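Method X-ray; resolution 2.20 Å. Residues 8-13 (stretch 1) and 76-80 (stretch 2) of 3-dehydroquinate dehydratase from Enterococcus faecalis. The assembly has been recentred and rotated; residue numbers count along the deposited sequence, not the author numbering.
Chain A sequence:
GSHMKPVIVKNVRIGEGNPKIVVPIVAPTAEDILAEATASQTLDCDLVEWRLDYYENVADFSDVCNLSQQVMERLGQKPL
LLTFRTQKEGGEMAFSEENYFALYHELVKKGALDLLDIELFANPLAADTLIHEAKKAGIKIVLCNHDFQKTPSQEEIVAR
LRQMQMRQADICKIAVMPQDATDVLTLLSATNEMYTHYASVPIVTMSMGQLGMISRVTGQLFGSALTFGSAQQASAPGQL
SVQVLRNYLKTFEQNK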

# COMPACT_ATOMS: atom_id res chain seq x y z
N ILE A 8 25.79 -3.82 -4.65
CA ILE A 8 26.36 -3.21 -3.46
C ILE A 8 27.25 -2.03 -3.83
O ILE A 8 28.21 -2.17 -4.56
N VAL A 9 26.88 -0.85 -3.33
CA VAL A 9 27.63 0.38 -3.56
C VAL A 9 27.83 1.19 -2.26
O VAL A 9 26.85 1.63 -1.63
N LYS A 10 29.10 1.37 -1.88
CA LYS A 10 29.48 2.04 -0.63
C LYS A 10 28.70 1.46 0.55
O LYS A 10 28.07 2.19 1.32
N ASN A 11 28.75 0.14 0.65
CA ASN A 11 28.12 -0.65 1.71
C ASN A 11 26.59 -0.65 1.65
O ASN A 11 25.95 -1.33 2.45
N VAL A 12 26.00 0.09 0.72
CA VAL A 12 24.55 0.07 0.56
C VAL A 12 24.12 -1.12 -0.31
O VAL A 12 24.46 -1.19 -1.50
N ARG A 13 23.37 -2.05 0.28
CA ARG A 13 23.00 -3.29 -0.39
C ARG A 13 21.67 -3.17 -1.10
O ARG A 13 20.63 -3.46 -0.53
N GLY A 76 28.97 12.50 2.49
CA GLY A 76 29.15 11.65 3.66
C GLY A 76 29.17 10.15 3.34
O GLY A 76 28.73 9.33 4.15
N GLN A 77 29.67 9.85 2.14
CA GLN A 77 29.90 8.50 1.62
C GLN A 77 28.58 7.80 1.24
O GLN A 77 28.52 6.57 1.18
N LYS A 78 27.55 8.59 0.96
CA LYS A 78 26.34 8.07 0.31
C LYS A 78 26.53 8.01 -1.21
O LYS A 78 27.05 8.95 -1.81
N PRO A 79 26.09 6.91 -1.83
CA PRO A 79 26.22 6.76 -3.28
C PRO A 79 25.60 7.93 -4.02
O PRO A 79 24.55 8.42 -3.63
N LEU A 80 26.28 8.37 -5.07
CA LEU A 80 25.79 9.44 -5.92
C LEU A 80 25.35 8.90 -7.28
O LEU A 80 26.16 8.43 -8.08

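Packing of a tight hairpin against an irregular segment in 3-dehydroquinate dehydratase. The type I' turn from Val9 to Val12 is closed by Val9 N to Val12 O (3.1 Å) and Val12 N to Val9 O (2.9 Å) hydrogen bonds; the CA-to-CB bonds of Val9, Lys10 and Val12 point toward residues 76-80, whereas that of Asn11 (m) points sideways and its side chain makes no contact.

Apolar contacts centre on the buried Pro79, whose ring is C-gamma exo. Val9 (chi1 p) brings CG2 to 3.6 Å from Pro79 CB, while Val12 (chi1 t) sets its CG2 4.0 Å from Pro79 CD. The ring also meets the turn backbone, with Pro79 CG 3.4 Å from Val9 O, and lies beside the root of the lysine, Lys10 CB to Pro79 CG being 4.2 Å.

Lys10 (m, then t throughout) extends its aliphatic chain past Pro79, so that its CD lies 3.4 Å from Gln77 NE2. Gln77 (t, p) starts sideways, but its end comes nearer; this approach is a van der Waals contact.

No direct hydrogen bond joins the stretches. Instead, one water bridges them, accepting from Lys10 NZ (2.5 Å from the water O) and donating to Lys78 O (2.9 Å from the same O). The CA-to-CB bond of Lys78 (m, t, t, p) points away, and it is the backbone carbonyl that takes part in the bridge.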

# COMPACT_ATOMS: atom_id res chain seq x y z
CB ILE A 8 27.13 -4.25 -2.64
CG1 ILE A 8 26.22 -5.45 -2.34
CG2 ILE A 8 27.67 -3.66 -1.33
CD1 ILE A 8 26.88 -6.53 -1.49
CB VAL A 9 26.95 1.26 -4.65
CG1 VAL A 9 25.47 1.29 -4.45
CG2 VAL A 9 27.52 2.66 -4.65
CB LYS A 10 29.27 3.55 -0.74
CG LYS A 10 30.25 4.19 -1.71
CD LYS A 10 30.16 5.72 -1.78
CE LYS A 10 31.25 6.24 -2.70
NZ LYS A 10 31.08 7.65 -3.11
CB ASN A 11 28.62 -0.18 3.08
CG ASN A 11 30.04 -0.65 3.37
OD1 ASN A 11 30.69 -1.28 2.53
ND2 ASN A 11 30.53 -0.33 4.57
CB VAL A 12 24.00 1.39 -0.05
CG1 VAL A 12 22.49 1.27 -0.35
CG2 VAL A 12 24.26 2.57 0.88
CB ARG A 13 22.96 -4.45 0.61
CG ARG A 13 24.21 -4.53 1.49
CD ARG A 13 24.17 -5.67 2.51
NE ARG A 13 24.50 -6.97 1.91
CZ ARG A 13 25.74 -7.41 1.74
NH1 ARG A 13 26.78 -6.66 2.10
NH2 ARG A 13 25.96 -8.61 1.19
CB GLN A 77 30.71 7.66 2.63
CG GLN A 77 31.42 6.43 2.05
CD GLN A 77 32.45 6.73 0.95
OE1 GLN A 77 32.82 7.87 0.70
NE2 GLN A 77 32.91 5.68 0.29
CB LYS A 78 25.12 8.94 0.63
CG LYS A 78 24.63 8.89 2.07
CD LYS A 78 23.22 9.50 2.16
CE LYS A 78 22.77 9.66 3.60
NZ LYS A 78 23.64 10.59 4.33
CB PRO A 79 25.47 5.47 -3.59
CG PRO A 79 25.55 4.68 -2.27
CD PRO A 79 25.49 5.72 -1.19
CB LEU A 80 26.86 10.51 -6.10
CG LEU A 80 26.47 11.59 -7.11
CD1 LEU A 80 25.13 12.25 -6.71
CD2 LEU A 80 27.56 12.64 -7.27
O HOH W 1 29.94 9.17 -1.48